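Local coordinates for protein 5-cytosine DNA methyltransferase (Entamoeba histolytica, PDB 3QV2) that probably transfers methyl groups from S-adenosyl-L-methionine to carbon 5 of cytosine in DNA or tRNA, as a Dnmt2-type member of the C5-methyltransferase family, at residues M318-L321 and F322-L325; H283-S286 and S287-T291; V139-E142 and I143-L147; V108-L111 and Y112-L116. All coordinates share one frame; numbering follows the deposited sequence.

How the contacts relate
All four contacts are local and lie in one C5-methyltransferase chain. The order along the chain is contact 4 (helix 106-115), contact 3 (helix 138-149), contact 2 (a loop after helix 276-282) and contact 1 (the end of helix 311-321). Contacts 3 and 4 have centres about 10 Å apart. They touch through the salt bridge R113-E142 and through Y112, which packs on I143 and L147. Contact 1 has its centre about 22 Å from that of contact 3. Contacts 1, 3 and 4 belong to the packing round the mixed sheet at the centre of the Rossmann-like methyltransferase core. Contact 2 lies across the chain's centre from contacts 3 and 4 and borders the S-adenosyl-L-homocysteine site through F285.

Contact 1 (M318-L321 and F322-L325); sequences MEYL and FDDL
Segments 318-321 and 322-325 meet where helix 311-321 ends and the chain runs straight into a type I beta turn, F322 to L325. F322 N donates to M318 O at 2.9 Å, the last i to i+4 bond made here. D323 N then reaches back only three residues, to Y320 O. The turn itself is closed by L325 N and F322 O.

This C-terminal helix belongs to the Rossmann-like methyltransferase core and packs on strands 79-82, 125-130 and 172-178. L321 and F322 lie side by side and point the same way. L321 CD2 approaches F322 CE2 at 3.8 Å. The F322 ring also stacks with H125.

The Y320 and D323 side chains lie side by side, with ring and carboxylate planes 50° apart. D323 CG sits between its backbone N and carbonyl carbon (chi1 81°), which brings D323 OD1 close to Y320 O, two acceptors that do not bond. R178 forms a salt bridge with D323 OD1 and a hydrogen bond to L321 O, so one arginine ties the turn to the last helical residue. The M318 carbonyl also meets the F322 ring at its edge, in plane, with M318 O 3.1 Å from F322 CD2.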
loop_
_atom_site.group_PDB
_atom_site.type_symbol
_atom_site.label_atom_id
_atom_site.label_comp_id
_atom_site.label_asym_id
_atom_site.label_seq_id
_atom_site.Cartn_x
_atom_site.Cartn_y
_atom_site.Cartn_z
ATOM N N MET A 318 4.578 0.026 -12.085
ATOM C CA MET A 318 5.924 -0.530 -12.133
ATOM C C MET A 318 6.277 -0.964 -13.550
ATOM O O MET A 318 7.402 -0.763 -14.007
ATOM C CB MET A 318 6.062 -1.708 -11.168
ATOM C CG MET A 318 6.137 -1.310 -9.702
ATOM S SD MET A 318 6.443 -2.728 -8.632
ATOM C CE MET A 318 6.733 -1.918 -7.060
ATOM N N GLU A 319 5.309 -1.558 -14.241
ATOM C CA GLU A 319 5.500 -1.964 -15.626
ATOM C C GLU A 319 5.901 -0.759 -16.473
ATOM O O GLU A 319 6.673 -0.882 -17.425
ATOM C CB GLU A 319 4.227 -2.608 -16.177
ATOM C CG GLU A 319 3.877 -3.935 -15.517
ATOM C CD GLU A 319 2.459 -4.383 -15.816
ATOM O OE1 GLU A 319 1.734 -3.648 -16.518
ATOM O OE2 GLU A 319 2.071 -5.472 -15.344
ATOM N N TYR A 320 5.378 0.407 -16.110
ATOM C CA TYR A 320 5.744 1.650 -16.775
ATOM C C TYR A 320 7.158 2.067 -16.384
ATOM O O TYR A 320 7.995 2.343 -17.244
ATOM C CB TYR A 320 4.748 2.754 -16.423
ATOM C CG TYR A 320 5.082 4.103 -17.015
ATOM C CD1 TYR A 320 4.986 4.325 -18.383
ATOM C CD2 TYR A 320 5.481 5.159 -16.207
ATOM C CE1 TYR A 320 5.288 5.559 -18.929
ATOM C CE2 TYR A 320 5.782 6.396 -16.743
ATOM C CZ TYR A 320 5.683 6.590 -18.104
ATOM O OH TYR A 320 5.982 7.821 -18.642
ATOM N N LEU A 321 7.412 2.105 -15.079
ATOM C CA LEU A 321 8.722 2.466 -14.545
ATOM C C LEU A 321 9.856 1.664 -15.177
ATOM O O LEU A 321 10.946 2.188 -15.402
ATOM C CB LEU A 321 8.741 2.271 -13.026
ATOM C CG LEU A 321 10.096 2.411 -12.326
ATOM C CD1 LEU A 321 10.637 3.825 -12.467
ATOM C CD2 LEU A 321 9.981 2.024 -10.860
ATOM N N PHE A 322 9.596 0.391 -15.458
ATOM C CA PHE A 322 10.623 -0.505 -15.983
ATOM C C PHE A 322 10.530 -0.721 -17.493
ATOM O O PHE A 322 11.155 -1.636 -18.029
ATOM C CB PHE A 322 10.559 -1.862 -15.276
ATOM C CG PHE A 322 11.049 -1.835 -13.857
ATOM C CD1 PHE A 322 12.392 -2.018 -13.573
ATOM C CD2 PHE A 322 10.168 -1.640 -12.805
ATOM C CE1 PHE A 322 12.848 -2.000 -12.270
ATOM C CE2 PHE A 322 10.620 -1.623 -11.499
ATOM C CZ PHE A 322 11.962 -1.802 -11.231
ATOM N N ASP A 323 9.763 0.118 -18.182
ATOM C CA ASP A 323 9.550 -0.068 -19.615
ATOM C C ASP A 323 10.795 0.258 -20.440
ATOM O O ASP A 323 10.781 0.167 -21.667
ATOM C CB ASP A 323 8.343 0.740 -20.103
ATOM C CG ASP A 323 8.668 2.201 -20.345
ATOM O OD1 ASP A 323 9.711 2.679 -19.857
ATOM O OD2 ASP A 323 7.866 2.875 -21.025
ATOM N N ASP A 324 11.872 0.638 -19.758
ATOM C CA ASP A 324 13.139 0.905 -20.427
ATOM C C ASP A 324 14.003 -0.353 -20.469
ATOM O O ASP A 324 15.104 -0.343 -21.020
ATOM C CB ASP A 324 13.893 2.043 -19.730
ATOM C CG ASP A 324 14.266 1.706 -18.298
ATOM O OD1 ASP A 324 13.540 0.917 -17.662
ATOM O OD2 ASP A 324 15.288 2.232 -17.805
ATOM N N LEU A 325 13.491 -1.437 -19.891
ATOM C CA LEU A 325 14.234 -2.693 -19.813
ATOM C C LEU A 325 13.824 -3.694 -20.894
ATOM O O LEU A 325 14.362 -4.801 -20.957
ATOM C CB LEU A 325 14.075 -3.330 -18.427
ATOM C CG LEU A 325 14.695 -2.607 -17.228
ATOM C CD1 LEU A 325 14.664 -3.502 -15.999
ATOM C CD2 LEU A 325 16.118 -2.159 -17.530
#

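Contact 2 (H283-S286 and S287-T291); sequences HGFS and SNFTT
S286, F289 and F285 carry this contact, a bend in the loop after helix 276-282. The S286 carbonyl and F289 amide close a type I beta turn from S286 to F289, with F289 N 2.9 Å from S286 O. The hydroxyl of S286 adds a second, weak bond, F289 N to S286 OG at 3.2 Å. OG stands between the backbone N and the carbonyl carbon of S286 (chi1 67°), and this torsion turns it to the F289 amide. The F289 amide is therefore shared by two oxygens of one residue. S286 O has another partner in K280 NZ, which anchors the turn to helix 276-282.

The two phenylalanines, F285 and F289, flank S286-N288. Their side chains lie side by side and point the same way. The planes of the F285 and F289 rings are 33° apart, an oblique pair. F285 CD1 sits over the centre of the F289 ring and is 3.7 Å from F289 CE2. The edge of the F285 ring is met in plane by H283 CB. Both side chains are buried and both touch I20, while F289 also packs on helix 45-55. S287 and N288, at the corner of the turn, are exposed.

G284, two residues before S286, has positive phi and ends helix 276-282 in a Schellman motif. The arrangement is thus a helix stop followed by a beta turn. F285, just before the turn, lies beside the S-adenosyl-L-homocysteine pocket near I20 and G22, and F289 packs against it.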
loop_
_atom_site.group_PDB
_atom_site.type_symbol
_atom_site.label_atom_id
_atom_site.label_comp_id
_atom_site.label_asym_id
_atom_site.label_seq_id
_atom_site.Cartn_x
_atom_site.Cartn_y
_atom_site.Cartn_z
ATOM N N HIS A 283 -6.733 -5.996 -2.084
ATOM C CA HIS A 283 -5.482 -5.274 -2.304
ATOM C C HIS A 283 -4.603 -5.961 -3.347
ATOM O O HIS A 283 -3.547 -5.449 -3.713
ATOM C CB HIS A 283 -4.719 -5.089 -0.990
ATOM C CG HIS A 283 -5.313 -4.049 -0.091
ATOM N ND1 HIS A 283 -4.624 -3.504 0.975
ATOM C CD2 HIS A 283 -6.526 -3.451 -0.095
ATOM C CE1 HIS A 283 -5.389 -2.620 1.585
ATOM N NE2 HIS A 283 -6.551 -2.568 0.957
ATOM N N GLY A 284 -5.042 -7.124 -3.813
ATOM C CA GLY A 284 -4.392 -7.789 -4.928
ATOM C C GLY A 284 -3.175 -8.631 -4.592
ATOM O O GLY A 284 -2.316 -8.843 -5.447
ATOM N N PHE A 285 -3.092 -9.114 -3.357
ATOM C CA PHE A 285 -2.029 -10.046 -2.992
ATOM C C PHE A 285 -2.334 -11.422 -3.578
ATOM O O PHE A 285 -3.490 -11.738 -3.856
ATOM C CB PHE A 285 -1.869 -10.128 -1.472
ATOM C CG PHE A 285 -1.314 -8.876 -0.853
ATOM C CD1 PHE A 285 0.016 -8.805 -0.471
ATOM C CD2 PHE A 285 -2.123 -7.770 -0.656
ATOM C CE1 PHE A 285 0.526 -7.653 0.099
ATOM C CE2 PHE A 285 -1.618 -6.617 -0.089
ATOM C CZ PHE A 285 -0.291 -6.558 0.289
ATOM N N SER A 286 -1.299 -12.237 -3.773
ATOM C CA SER A 286 -1.477 -13.552 -4.381
ATOM C C SER A 286 -2.433 -14.400 -3.552
ATOM O O SER A 286 -2.545 -14.219 -2.341
ATOM C CB SER A 286 -0.135 -14.272 -4.534
ATOM O OG SER A 286 0.416 -14.598 -3.272
ATOM N N SER A 287 -3.122 -15.326 -4.212
ATOM C CA SER A 287 -4.094 -16.185 -3.546
ATOM C C SER A 287 -3.478 -16.977 -2.398
ATOM O O SER A 287 -4.160 -17.329 -1.436
ATOM C CB SER A 287 -4.752 -17.133 -4.553
ATOM O OG SER A 287 -3.783 -17.848 -5.297
ATOM N N ASN A 288 -2.187 -17.265 -2.507
ATOM C CA ASN A 288 -1.487 -18.021 -1.474
ATOM C C ASN A 288 -0.917 -17.147 -0.365
ATOM O O ASN A 288 -0.568 -17.644 0.712
ATOM C CB ASN A 288 -0.393 -18.894 -2.088
ATOM C CG ASN A 288 -0.936 -20.185 -2.652
ATOM O OD1 ASN A 288 -1.887 -20.752 -2.114
ATOM N ND2 ASN A 288 -0.344 -20.655 -3.743
ATOM N N PHE A 289 -0.816 -15.847 -0.628
ATOM C CA PHE A 289 -0.385 -14.910 0.400
ATOM C C PHE A 289 -1.449 -14.834 1.489
ATOM O O PHE A 289 -2.643 -14.812 1.196
ATOM C CB PHE A 289 -0.145 -13.524 -0.201
ATOM C CG PHE A 289 0.355 -12.513 0.790
ATOM C CD1 PHE A 289 1.709 -12.225 0.889
ATOM C CD2 PHE A 289 -0.529 -11.848 1.630
ATOM C CE1 PHE A 289 2.169 -11.295 1.806
ATOM C CE2 PHE A 289 -0.070 -10.920 2.546
ATOM C CZ PHE A 289 1.279 -10.644 2.633
ATOM N N THR A 290 -1.016 -14.800 2.745
ATOM C CA THR A 290 -1.947 -14.722 3.864
ATOM C C THR A 290 -1.365 -13.969 5.060
ATOM O O THR A 290 -0.195 -14.136 5.404
ATOM C CB THR A 290 -2.404 -16.126 4.320
ATOM O OG1 THR A 290 -3.303 -16.005 5.429
ATOM C CG2 THR A 290 -1.207 -16.972 4.731
ATOM N N THR A 291 -2.191 -13.134 5.682
ATOM C CA THR A 291 -1.805 -12.432 6.899
ATOM C C THR A 291 -2.160 -13.297 8.102
ATOM O O THR A 291 -1.853 -12.954 9.244
ATOM C CB THR A 291 -2.532 -11.087 7.023
ATOM O OG1 THR A 291 -3.942 -11.315 7.133
ATOM C CG2 THR A 291 -2.256 -10.216 5.806
#

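Contact 3 (V139-E142 and I143-L147); sequences VFKE and IYNIL
V139 and I143 make the tight side of this contact, one helical turn apart on the buried face of helix 138-149. Their side chains lie alongside each other and point the same way, with V139 CG1 4.0 Å from I143 CD1. I143 CG1 is anti to its carbonyl carbon (chi1 -70°). That lays the branch back over the preceding turn, 3.3 Å from V139 O. F140 is buried next to them, and F134 and Y173 also meet its ring, Y173 edge-to-face. Y144 carries the packing out toward the solvent side. F140 and Y144 cross obliquely: Y144 CB sits over one face of the F140 ring, offset toward its rim, and F140 CZ meets the edge of the Y144 ring.

The backbone is regular alpha helix, with four i to i+4 bonds from V139-I143 to E142-I146. This helix is one of those that flank the central sheet of the Rossmann-like methyltransferase fold. V139 and I143 face helix 106-115, and Y144 and L147 touch strand 153-159.

The other side is polar and faces solvent. K141 runs out fully extended as far as its CE. N145 turns its amide back toward the turn before it. A water bridges the two residues, donating to K141 O at 2.9 Å and, weakly, to N145 OD1 at 2.7 Å. E142 lies between the two faces. Its extended chain takes the carboxylate to R113, and E142 OE2 forms a salt bridge with R113 NE.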
loop_
_atom_site.group_PDB
_atom_site.type_symbol
_atom_site.label_atom_id
_atom_site.label_comp_id
_atom_site.label_asym_id
_atom_site.label_seq_id
_atom_site.Cartn_x
_atom_site.Cartn_y
_atom_site.Cartn_z
ATOM N N VAL A 139 8.996 17.583 2.539
ATOM C CA VAL A 139 9.839 16.396 2.484
ATOM C C VAL A 139 10.069 15.949 1.047
ATOM O O VAL A 139 11.208 15.758 0.624
ATOM C CB VAL A 139 9.230 15.229 3.282
ATOM C CG1 VAL A 139 9.990 13.937 2.999
ATOM C CG2 VAL A 139 9.222 15.548 4.770
ATOM N N PHE A 140 8.987 15.780 0.295
ATOM C CA PHE A 140 9.107 15.345 -1.092
ATOM C C PHE A 140 9.686 16.434 -1.988
ATOM O O PHE A 140 10.403 16.139 -2.943
ATOM C CB PHE A 140 7.767 14.867 -1.652
ATOM C CG PHE A 140 7.838 14.447 -3.092
ATOM C CD1 PHE A 140 7.215 15.191 -4.079
ATOM C CD2 PHE A 140 8.552 13.319 -3.457
ATOM C CE1 PHE A 140 7.287 14.806 -5.404
ATOM C CE2 PHE A 140 8.630 12.930 -4.779
ATOM C CZ PHE A 140 7.997 13.674 -5.753
ATOM N N LYS A 141 9.369 17.688 -1.685
ATOM C CA LYS A 141 9.928 18.807 -2.435
ATOM C C LYS A 141 11.447 18.694 -2.460
ATOM O O LYS A 141 12.084 18.910 -3.490
ATOM C CB LYS A 141 9.513 20.142 -1.816
ATOM C CG LYS A 141 10.169 21.346 -2.474
ATOM C CD LYS A 141 9.837 22.633 -1.740
ATOM C CE LYS A 141 10.616 23.813 -2.304
ATOM N NZ LYS A 141 10.273 24.086 -3.729
ATOM N N GLU A 142 12.018 18.343 -1.312
ATOM C CA GLU A 142 13.461 18.182 -1.186
ATOM C C GLU A 142 13.934 16.911 -1.885
ATOM O O GLU A 142 14.949 16.920 -2.582
ATOM C CB GLU A 142 13.864 18.164 0.290
ATOM C CG GLU A 142 15.363 18.135 0.533
ATOM C CD GLU A 142 15.710 18.235 2.006
ATOM O OE1 GLU A 142 14.796 18.494 2.818
ATOM O OE2 GLU A 142 16.896 18.055 2.353
ATOM N N ILE A 143 13.195 15.821 -1.696
ATOM C CA ILE A 143 13.516 14.561 -2.357
ATOM C C ILE A 143 13.506 14.729 -3.875
ATOM O O ILE A 143 14.367 14.193 -4.574
ATOM C CB ILE A 143 12.538 13.440 -1.949
ATOM C CG1 ILE A 143 12.771 13.032 -0.492
ATOM C CG2 ILE A 143 12.690 12.239 -2.867
ATOM C CD1 ILE A 143 11.801 11.985 0.013
ATOM N N TYR A 144 12.533 15.484 -4.376
ATOM C CA TYR A 144 12.428 15.758 -5.804
ATOM C C TYR A 144 13.672 16.485 -6.302
ATOM O O TYR A 144 14.267 16.095 -7.306
ATOM C CB TYR A 144 11.175 16.585 -6.102
ATOM C CG TYR A 144 10.953 16.863 -7.573
ATOM C CD1 TYR A 144 10.211 15.991 -8.360
ATOM C CD2 TYR A 144 11.482 17.997 -8.174
ATOM C CE1 TYR A 144 10.004 16.239 -9.704
ATOM C CE2 TYR A 144 11.281 18.254 -9.517
ATOM C CZ TYR A 144 10.542 17.372 -10.278
ATOM O OH TYR A 144 10.338 17.620 -11.616
ATOM N N ASN A 145 14.061 17.540 -5.592
ATOM C CA ASN A 145 15.263 18.291 -5.935
ATOM C C ASN A 145 16.508 17.410 -5.941
ATOM O O ASN A 145 17.319 17.477 -6.862
ATOM C CB ASN A 145 15.456 19.472 -4.980
ATOM C CG ASN A 145 14.466 20.595 -5.230
ATOM O OD1 ASN A 145 14.097 20.871 -6.371
ATOM N ND2 ASN A 145 14.032 21.249 -4.159
ATOM N N ILE A 146 16.655 16.586 -4.907
ATOM C CA ILE A 146 17.792 15.680 -4.813
ATOM C C ILE A 146 17.837 14.738 -6.013
ATOM O O ILE A 146 18.875 14.587 -6.657
ATOM C CB ILE A 146 17.755 14.851 -3.517
ATOM C CG1 ILE A 146 17.962 15.752 -2.298
ATOM C CG2 ILE A 146 18.813 13.762 -3.552
ATOM C CD1 ILE A 146 17.914 15.015 -0.978
ATOM N N LEU A 147 16.704 14.111 -6.311
ATOM C CA LEU A 147 16.608 13.208 -7.451
ATOM C C LEU A 147 16.981 13.913 -8.751
ATOM O O LEU A 147 17.737 13.377 -9.560
ATOM C CB LEU A 147 15.198 12.617 -7.555
ATOM C CG LEU A 147 14.813 11.607 -6.471
ATOM C CD1 LEU A 147 13.353 11.205 -6.598
ATOM C CD2 LEU A 147 15.716 10.386 -6.542
HETATM O O HOH W 1 11.468 20.784 -5.612
#

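Contact 4 (V108-L111 and Y112-L116); sequences VLHL and YRDIL
H110 and D114 cross at about a right angle, with ring and carboxylate planes 63° apart. H110 ND1 donates to D114 OD2 at 2.7 Å. The carboxylate accepts through its anti lone pair, and the oxygen lies close to the imidazole plane. H110 NE2 bonds to I67 O, so both ring nitrogens are engaged and the ring's rotation is fixed. I115 CG1 covers one face of this ring, offset toward its rim.

L109 and R113 lie side by side instead. L109 CD1 sits over one face of the R113 guanidinium, offset toward its rim and 3.7 Å above its plane. R113 is extended from CG to NE, which carries its charge past the leucine to E142 of helix 138-149.

Y112 slants across V108, and V108 CG2 is 3.9 Å from Y112 CE2. The Y112 ring turns its edge to V108 O.

L116 N bonds to L111 O at 3.0 Å, an i to i+5 bond, while I115 N makes only weak bonds to H110 O and L111 O. The backbone thus widens into a pi-type turn at 112-115 on helix 106-115. This Rossmann-fold helix packs on strands 79-82 and 125-130, with L111 near L64 and H110 near D65, both S-adenosyl-L-homocysteine-binding residues.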
loop_
_atom_site.group_PDB
_atom_site.type_symbol
_atom_site.label_atom_id
_atom_site.label_comp_id
_atom_site.label_asym_id
_atom_site.label_seq_id
_atom_site.Cartn_x
_atom_site.Cartn_y
_atom_site.Cartn_z
ATOM N N VAL A 108 13.269 8.546 5.585
ATOM C CA VAL A 108 13.188 8.771 4.144
ATOM C C VAL A 108 14.070 9.938 3.704
ATOM O O VAL A 108 14.606 9.939 2.596
ATOM C CB VAL A 108 11.736 8.999 3.674
ATOM C CG1 VAL A 108 11.223 10.345 4.158
ATOM C CG2 VAL A 108 11.648 8.901 2.158
ATOM N N LEU A 109 14.222 10.930 4.575
ATOM C CA LEU A 109 15.124 12.042 4.302
ATOM C C LEU A 109 16.569 11.557 4.333
ATOM O O LEU A 109 17.396 11.983 3.529
ATOM C CB LEU A 109 14.927 13.167 5.319
ATOM C CG LEU A 109 13.643 13.990 5.192
ATOM C CD1 LEU A 109 13.483 14.932 6.380
ATOM C CD2 LEU A 109 13.633 14.762 3.881
ATOM N N HIS A 110 16.858 10.663 5.272
ATOM C CA HIS A 110 18.188 10.087 5.412
ATOM C C HIS A 110 18.621 9.385 4.131
ATOM O O HIS A 110 19.737 9.582 3.649
ATOM C CB HIS A 110 18.209 9.100 6.580
ATOM C CG HIS A 110 19.495 8.342 6.706
ATOM N ND1 HIS A 110 20.713 8.966 6.862
ATOM C CD2 HIS A 110 19.751 7.012 6.697
ATOM C CE1 HIS A 110 21.666 8.053 6.947
ATOM N NE2 HIS A 110 21.108 6.860 6.849
ATOM N N LEU A 111 17.731 8.566 3.582
ATOM C CA LEU A 111 18.038 7.790 2.385
ATOM C C LEU A 111 18.425 8.665 1.196
ATOM O O LEU A 111 19.338 8.329 0.443
ATOM C CB LEU A 111 16.862 6.888 2.006
ATOM C CG LEU A 111 16.487 5.807 3.022
ATOM C CD1 LEU A 111 15.314 4.975 2.521
ATOM C CD2 LEU A 111 17.685 4.920 3.325
ATOM N N TYR A 112 17.731 9.787 1.027
ATOM C CA TYR A 112 17.965 10.654 -0.125
ATOM C C TYR A 112 19.031 11.722 0.126
ATOM O O TYR A 112 19.764 12.098 -0.787
ATOM C CB TYR A 112 16.654 11.281 -0.608
ATOM C CG TYR A 112 15.711 10.283 -1.243
ATOM C CD1 TYR A 112 15.834 9.939 -2.582
ATOM C CD2 TYR A 112 14.702 9.677 -0.502
ATOM C CE1 TYR A 112 14.980 9.024 -3.167
ATOM C CE2 TYR A 112 13.843 8.760 -1.081
ATOM C CZ TYR A 112 13.988 8.438 -2.415
ATOM O OH TYR A 112 13.138 7.526 -3.003
ATOM N N ARG A 113 19.117 12.205 1.361
ATOM C CA ARG A 113 20.133 13.193 1.720
ATOM C C ARG A 113 21.507 12.551 1.861
ATOM O O ARG A 113 22.489 13.030 1.294
ATOM C CB ARG A 113 19.786 13.878 3.043
ATOM C CG ARG A 113 18.650 14.883 2.983
ATOM C CD ARG A 113 18.355 15.403 4.381
ATOM N NE ARG A 113 17.350 16.462 4.391
ATOM C CZ ARG A 113 16.798 16.950 5.497
ATOM N NH1 ARG A 113 17.150 16.468 6.681
ATOM N NH2 ARG A 113 15.891 17.914 5.421
ATOM N N ASP A 114 21.567 11.464 2.621
ATOM C CA ASP A 114 22.840 10.921 3.077
ATOM C C ASP A 114 23.349 9.718 2.283
ATOM O O ASP A 114 24.543 9.426 2.300
ATOM C CB ASP A 114 22.748 10.566 4.563
ATOM C CG ASP A 114 22.247 11.722 5.407
ATOM O OD1 ASP A 114 22.538 12.884 5.057
ATOM O OD2 ASP A 114 21.558 11.472 6.418
ATOM N N ILE A 115 22.453 9.023 1.591
ATOM C CA ILE A 115 22.835 7.803 0.885
ATOM C C ILE A 115 22.945 7.980 -0.628
ATOM O O ILE A 115 24.031 7.877 -1.199
ATOM C CB ILE A 115 21.853 6.650 1.172
ATOM C CG1 ILE A 115 21.675 6.464 2.679
ATOM C CG2 ILE A 115 22.336 5.365 0.515
ATOM C CD1 ILE A 115 22.956 6.120 3.406
ATOM N N LEU A 116 21.812 8.249 -1.268
ATOM C CA LEU A 116 21.726 8.281 -2.729
ATOM C C LEU A 116 22.830 9.081 -3.431
ATOM O O LEU A 116 23.441 8.587 -4.377
ATOM C CB LEU A 116 20.339 8.769 -3.171
ATOM C CG LEU A 116 20.005 8.698 -4.664
ATOM C CD1 LEU A 116 18.528 8.414 -4.871
ATOM C CD2 LEU A 116 20.414 9.977 -5.378
#